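The same site in two structures of Cel44C from Paenibacillus polymyxa, which hydrolyses beta-1,4-glucan backbones such as that of xyloglucan, through the glycoside hydrolase family 44 part of a longer multi-domain protein: PDB 2YJQ (chain A, 2.25 Å), residues 280-285 and 355-360, and PDB 3ZQ9 (chain B, 1.86 Å), residues 280-285 and 355-360. Both blocks share one frame: the second was fitted to the first on N, CA, C and O of the twelve residues, RMSD 0.19 Å. Numbering follows each deposited sequence.

Structure 1 (2YJQ); sequences VFDVHW and AMTSYS. Engineered in segment 355-360: Ser358 (natural residue Glu). It carries 7 engineered substitutions outside these segments.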
loop_
_atom_site.group_PDB
_atom_site.type_symbol
_atom_site.label_atom_id
_atom_site.label_comp_id
_atom_site.label_asym_id
_atom_site.label_seq_id
_atom_site.Cartn_x
_atom_site.Cartn_y
_atom_site.Cartn_z
ATOM N N VAL A 280 -6.546 5.235 10.063
ATOM C CA VAL A 280 -5.888 4.071 9.501
ATOM C C VAL A 280 -4.436 3.893 10.036
ATOM O O VAL A 280 -3.658 4.823 9.993
ATOM C CB VAL A 280 -5.860 4.185 7.967
ATOM C CG1 VAL A 280 -5.461 2.863 7.335
ATOM C CG2 VAL A 280 -7.208 4.802 7.447
ATOM N N PHE A 281 -4.095 2.691 10.473
ATOM C CA PHE A 281 -2.743 2.365 10.854
ATOM C C PHE A 281 -1.909 2.035 9.615
ATOM O O PHE A 281 -2.229 1.104 8.904
ATOM C CB PHE A 281 -2.625 1.188 11.825
ATOM C CG PHE A 281 -1.254 1.140 12.476
ATOM C CD1 PHE A 281 -0.861 2.174 13.327
ATOM C CD2 PHE A 281 -0.328 0.189 12.116
ATOM C CE1 PHE A 281 0.445 2.168 13.876
ATOM C CE2 PHE A 281 0.931 0.189 12.643
ATOM C CZ PHE A 281 1.318 1.156 13.516
ATOM N N ASP A 282 -0.827 2.779 9.378
ATOM C CA ASP A 282 -0.271 2.830 8.020
ATOM C C ASP A 282 1.160 2.290 8.058
ATOM O O ASP A 282 2.006 2.864 8.770
ATOM C CB ASP A 282 -0.351 4.319 7.552
ATOM C CG ASP A 282 0.175 4.584 6.125
ATOM O OD1 ASP A 282 0.945 3.792 5.550
ATOM O OD2 ASP A 282 -0.225 5.635 5.536
ATOM N N VAL A 283 1.454 1.263 7.261
ATOM C CA VAL A 283 2.856 0.814 7.150
ATOM C C VAL A 283 3.342 0.606 5.708
ATOM O O VAL A 283 2.524 0.494 4.776
ATOM C CB VAL A 283 3.150 -0.486 7.929
ATOM C CG1 VAL A 283 2.674 -0.384 9.376
ATOM C CG2 VAL A 283 2.530 -1.718 7.234
ATOM N N HIS A 284 4.677 0.519 5.560
ATOM C CA HIS A 284 5.298 0.066 4.335
ATOM C C HIS A 284 5.999 -1.226 4.649
ATOM O O HIS A 284 6.452 -1.450 5.779
ATOM C CB HIS A 284 6.291 1.083 3.825
ATOM C CG HIS A 284 5.679 2.419 3.524
ATOM N ND1 HIS A 284 6.438 3.550 3.290
ATOM C CD2 HIS A 284 4.380 2.801 3.413
ATOM C CE1 HIS A 284 5.638 4.579 3.076
ATOM N NE2 HIS A 284 4.379 4.152 3.140
ATOM N N TRP A 285 6.094 -2.068 3.627
ATOM C CA TRP A 285 6.615 -3.364 3.801
ATOM C C TRP A 285 7.380 -3.731 2.524
ATOM O O TRP A 285 6.766 -4.058 1.474
ATOM C CB TRP A 285 5.443 -4.309 4.053
ATOM C CG TRP A 285 5.850 -5.769 4.235
ATOM C CD1 TRP A 285 5.689 -6.792 3.345
ATOM C CD2 TRP A 285 6.486 -6.337 5.393
ATOM N NE1 TRP A 285 6.207 -7.967 3.870
ATOM C CE2 TRP A 285 6.679 -7.712 5.134
ATOM C CE3 TRP A 285 6.916 -5.808 6.623
ATOM C CZ2 TRP A 285 7.260 -8.570 6.068
ATOM C CZ3 TRP A 285 7.524 -6.652 7.523
ATOM C CH2 TRP A 285 7.664 -8.029 7.252
ATOM N N ALA A 355 -3.619 -0.253 6.746
ATOM C CA ALA A 355 -3.143 -0.096 5.356
ATOM C C ALA A 355 -1.645 -0.426 5.116
ATOM O O ALA A 355 -0.783 -0.098 5.951
ATOM C CB ALA A 355 -3.522 1.317 4.792
ATOM N N MET A 356 -1.331 -1.041 3.969
ATOM C CA MET A 356 0.069 -1.215 3.562
ATOM C C MET A 356 0.343 -0.269 2.384
ATOM O O MET A 356 0.164 -0.630 1.197
ATOM C CB MET A 356 0.345 -2.675 3.210
ATOM C CG MET A 356 1.719 -2.981 2.806
ATOM S SD MET A 356 2.022 -4.752 2.543
ATOM C CE MET A 356 1.647 -5.231 4.201
ATOM N N THR A 357 0.737 0.961 2.700
ATOM C CA THR A 357 0.672 1.988 1.677
ATOM C C THR A 357 1.865 2.077 0.710
ATOM O O THR A 357 1.869 2.889 -0.185
ATOM C CB THR A 357 0.427 3.335 2.295
ATOM O OG1 THR A 357 1.524 3.658 3.160
ATOM C CG2 THR A 357 -0.958 3.359 3.077
ATOM N N SER A 358 2.841 1.199 0.836
ATOM C CA SER A 358 3.916 1.204 -0.119
ATOM C C SER A 358 4.631 -0.121 0.079
ATOM O O SER A 358 5.142 -0.356 1.166
ATOM C CB SER A 358 4.841 2.406 0.190
ATOM O OG SER A 358 5.723 2.626 -0.890
ATOM N N TYR A 359 4.635 -1.003 -0.924
ATOM C CA TYR A 359 5.302 -2.278 -0.802
ATOM C C TYR A 359 5.640 -2.797 -2.168
ATOM O O TYR A 359 5.070 -2.312 -3.150
ATOM C CB TYR A 359 4.405 -3.285 -0.109
ATOM C CG TYR A 359 3.202 -3.728 -0.953
ATOM C CD1 TYR A 359 2.058 -2.916 -1.049
ATOM C CD2 TYR A 359 3.217 -4.934 -1.647
ATOM C CE1 TYR A 359 0.955 -3.308 -1.816
ATOM C CE2 TYR A 359 2.102 -5.351 -2.408
ATOM C CZ TYR A 359 0.972 -4.541 -2.487
ATOM O OH TYR A 359 -0.129 -4.874 -3.251
ATOM N N SER A 360 6.518 -3.797 -2.235
ATOM C CA SER A 360 6.855 -4.425 -3.499
ATOM C C SER A 360 7.600 -5.717 -3.236
ATOM O O SER A 360 8.370 -5.774 -2.275
ATOM C CB SER A 360 7.823 -3.498 -4.296
ATOM O OG SER A 360 8.231 -4.154 -5.490
#
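Over one face of the His284 imidazole sits CB of the engineered Ser358, 3.3 Å from the ring centroid and 12° off its normal, a CH-pi contact. At the ring edge, in plane, OG1 of Thr357 lies 2.9 Å from His284 NE2, while ND1 is bonded to Glu187. Threonine suits this place: its hydroxyl OG1, between ring edge and Asp282, donates to Asp282 OD1 at a doubtfully short 2.5 Å. The serine carries OG anti to its backbone N (chi1 -167°), where it bonds to Tyr286. On the sheet's other face, Met356 SD meets Trp285 CB at 3.8 Å. These neighbouring parallel strands, 280-285 and 353-359, belong to the eight-stranded barrel of the TIM-barrel domain, and His284 lies near a bound tetrahydrooxazine.

Comparison
From structure 1 to structure 2 the engineered Ser358(A) gives way to Glu358(B), and the CB atoms coincide within the error. The first torsion turns from -167° to -70°, yet OG of Ser358(A) and CG of Glu358(B) end up 1.2 Å apart after superposition. What comes is the carboxylate: CD, OE1 and OE2 of Glu358(B) have no counterpart in the side chain of Ser358(A). The exchange thus replaces a short hydroxyl by an acid that extends to the bound sugar-like ring. The touch on the histidine is kept, with Ser358(A) CB 3.4 Å from His284(A) CG and Glu358(B) CB 3.6 Å from His284(B) CG. Asp282(A), His284(A), Trp285(A), Met356(A), Thr357(A) and their counterparts keep their place within the error. The bound groups differ as well: tetrahydrooxazine is bound at this place in structure 1, wholly or in part, whereas in structure 2 a piperidine triol unit of a larger molecule touches Glu358(B), its N 2.6 Å from Glu358(B) OE1.

Structure 2 (3ZQ9); sequences VFDVHW and AMTEYS. It carries 2 engineered substitutions outside these segments. With NOY ((2R,3S,4R,5R)-5-(hydroxymethyl)piperidine-2,3,4-triol), chain C.
Glu358 overlies one face of the His284 imidazole: CG lies 3.7 Å from the ring centroid, 10° off its normal, a CH-pi contact, and the carboxylate stacks toward the rim, its plane 23° from the ring's. At the ring edge, in plane, OG1 of Thr357 lies 3.0 Å from His284 NE2, while ND1 is bonded to Glu187. Threonine suits this place: its hydroxyl OG1, between ring edge and Asp282, donates to Asp282 OD1 at a doubtfully short 2.4 Å. Glu358, CG anti to its carbonyl carbon (chi1 -70°) and chain extended, bonds the piperidine N through OE1 at 2.6 Å. OE1 also meets Tyr286, and OE2 salt-bridges Arg44. On the sheet's other face, Met356 SD meets Trp285 CB at 3.8 Å. The piperidine also bonds Glu187, Asn48 and Asn186, consistent with a sugar-binding site at the barrel's strand ends.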
loop_
_atom_site.group_PDB
_atom_site.type_symbol
_atom_site.label_atom_id
_atom_site.label_comp_id
_atom_site.label_asym_id
_atom_site.label_seq_id
_atom_site.Cartn_x
_atom_site.Cartn_y
_atom_site.Cartn_z
ATOM N N VAL B 280 -6.505 5.030 10.243
ATOM C CA VAL B 280 -5.896 3.901 9.555
ATOM C C VAL B 280 -4.442 3.793 10.003
ATOM O O VAL B 280 -3.673 4.801 9.913
ATOM C CB VAL B 280 -5.936 4.136 8.010
ATOM C CG1 VAL B 280 -5.379 2.889 7.277
ATOM C CG2 VAL B 280 -7.370 4.419 7.529
ATOM N N PHE B 281 -4.057 2.623 10.493
ATOM C CA PHE B 281 -2.664 2.396 10.881
ATOM C C PHE B 281 -1.925 2.021 9.603
ATOM O O PHE B 281 -2.326 1.063 8.894
ATOM C CB PHE B 281 -2.565 1.277 11.925
ATOM C CG PHE B 281 -1.196 1.108 12.486
ATOM C CD1 PHE B 281 -0.773 1.914 13.552
ATOM C CD2 PHE B 281 -0.335 0.166 11.942
ATOM C CE1 PHE B 281 0.571 1.801 14.049
ATOM C CE2 PHE B 281 1.007 0.005 12.436
ATOM C CZ PHE B 281 1.458 0.834 13.490
ATOM N N ASP B 282 -0.856 2.776 9.297
ATOM C CA ASP B 282 -0.301 2.858 7.950
ATOM C C ASP B 282 1.164 2.405 8.058
ATOM O O ASP B 282 1.952 3.007 8.794
ATOM C CB ASP B 282 -0.392 4.339 7.525
ATOM C CG ASP B 282 0.213 4.641 6.132
ATOM O OD1 ASP B 282 1.095 3.887 5.648
ATOM O OD2 ASP B 282 -0.193 5.677 5.509
ATOM N N VAL B 283 1.497 1.340 7.326
ATOM C CA VAL B 283 2.888 0.840 7.234
ATOM C C VAL B 283 3.343 0.653 5.792
ATOM O O VAL B 283 2.544 0.472 4.876
ATOM C CB VAL B 283 3.087 -0.505 7.971
ATOM C CG1 VAL B 283 2.755 -0.350 9.460
ATOM C CG2 VAL B 283 2.222 -1.650 7.375
ATOM N N HIS B 284 4.670 0.655 5.622
ATOM C CA HIS B 284 5.316 0.238 4.368
ATOM C C HIS B 284 6.005 -1.103 4.618
ATOM O O HIS B 284 6.510 -1.347 5.713
ATOM C CB HIS B 284 6.376 1.297 4.006
ATOM C CG HIS B 284 5.767 2.625 3.682
ATOM N ND1 HIS B 284 6.508 3.771 3.495
ATOM C CD2 HIS B 284 4.465 2.985 3.572
ATOM C CE1 HIS B 284 5.682 4.780 3.239
ATOM N NE2 HIS B 284 4.442 4.324 3.261
ATOM N N TRP B 285 5.974 -1.983 3.630
ATOM C CA TRP B 285 6.490 -3.342 3.825
ATOM C C TRP B 285 7.266 -3.727 2.574
ATOM O O TRP B 285 6.679 -4.098 1.570
ATOM C CB TRP B 285 5.316 -4.291 4.051
ATOM C CG TRP B 285 5.710 -5.764 4.190
ATOM C CD1 TRP B 285 5.554 -6.754 3.246
ATOM C CD2 TRP B 285 6.322 -6.384 5.324
ATOM N NE1 TRP B 285 6.020 -7.947 3.734
ATOM C CE2 TRP B 285 6.479 -7.759 5.009
ATOM C CE3 TRP B 285 6.712 -5.925 6.601
ATOM C CZ2 TRP B 285 7.018 -8.684 5.916
ATOM C CZ3 TRP B 285 7.286 -6.864 7.502
ATOM C CH2 TRP B 285 7.425 -8.211 7.146
ATOM N N ALA B 355 -3.437 -0.366 6.693
ATOM C CA ALA B 355 -3.073 -0.127 5.293
ATOM C C ALA B 355 -1.608 -0.365 5.062
ATOM O O ALA B 355 -0.776 0.047 5.881
ATOM C CB ALA B 355 -3.424 1.312 4.882
ATOM N N MET B 356 -1.275 -0.943 3.906
ATOM C CA MET B 356 0.111 -1.133 3.526
ATOM C C MET B 356 0.386 -0.182 2.341
ATOM O O MET B 356 0.154 -0.540 1.172
ATOM C CB MET B 356 0.317 -2.608 3.146
ATOM C CG MET B 356 1.790 -2.937 2.808
ATOM S SD MET B 356 1.913 -4.709 2.377
ATOM C CE MET B 356 1.674 -5.405 3.981
ATOM N N THR B 357 0.822 1.051 2.638
ATOM C CA THR B 357 0.742 2.138 1.631
ATOM C C THR B 357 1.946 2.189 0.700
ATOM O O THR B 357 1.960 2.995 -0.206
ATOM C CB THR B 357 0.538 3.525 2.272
ATOM O OG1 THR B 357 1.546 3.737 3.249
ATOM C CG2 THR B 357 -0.842 3.580 2.986
ATOM N N GLU B 358 2.950 1.333 0.946
ATOM C CA GLU B 358 4.002 1.014 -0.023
ATOM C C GLU B 358 4.407 -0.430 0.204
ATOM O O GLU B 358 4.527 -0.842 1.362
ATOM C CB GLU B 358 5.257 1.873 0.183
ATOM C CG GLU B 358 5.100 3.388 -0.196
ATOM C CD GLU B 358 6.406 4.155 0.021
ATOM O OE1 GLU B 358 7.503 3.508 -0.034
ATOM O OE2 GLU B 358 6.352 5.398 0.256
ATOM N N TYR B 359 4.666 -1.157 -0.883
ATOM C CA TYR B 359 5.267 -2.502 -0.838
ATOM C C TYR B 359 5.661 -2.874 -2.249
ATOM O O TYR B 359 5.161 -2.293 -3.216
ATOM C CB TYR B 359 4.276 -3.548 -0.273
ATOM C CG TYR B 359 3.098 -3.877 -1.163
ATOM C CD1 TYR B 359 1.938 -3.044 -1.203
ATOM C CD2 TYR B 359 3.100 -5.046 -1.908
ATOM C CE1 TYR B 359 0.838 -3.397 -2.006
ATOM C CE2 TYR B 359 2.020 -5.414 -2.725
ATOM C CZ TYR B 359 0.888 -4.592 -2.753
ATOM O OH TYR B 359 -0.172 -4.987 -3.541
ATOM N N SER B 360 6.552 -3.850 -2.359
ATOM C CA SER B 360 6.945 -4.418 -3.641
ATOM C C SER B 360 7.649 -5.687 -3.323
ATOM O O SER B 360 8.353 -5.779 -2.289
ATOM C CB SER B 360 7.941 -3.507 -4.357
ATOM O OG SER B 360 8.480 -4.215 -5.484
HETATM O O4 NOY C . 11.206 5.790 -3.099
HETATM C C4 NOY C . 11.097 5.576 -1.678
HETATM C C3 NOY C . 9.818 6.239 -1.123
HETATM O O3 NOY C . 9.822 7.650 -1.340
HETATM C C2 NOY C . 9.734 5.973 0.397
HETATM N N NOY C . 9.750 4.530 0.708
HETATM C C7 NOY C . 10.879 3.788 0.097
HETATM C C5 NOY C . 10.928 4.071 -1.409
HETATM C C6 NOY C . 12.000 3.236 -2.117
HETATM O O2 NOY C . 8.573 6.580 0.961
HETATM O O6 NOY C . 13.284 3.451 -1.514
#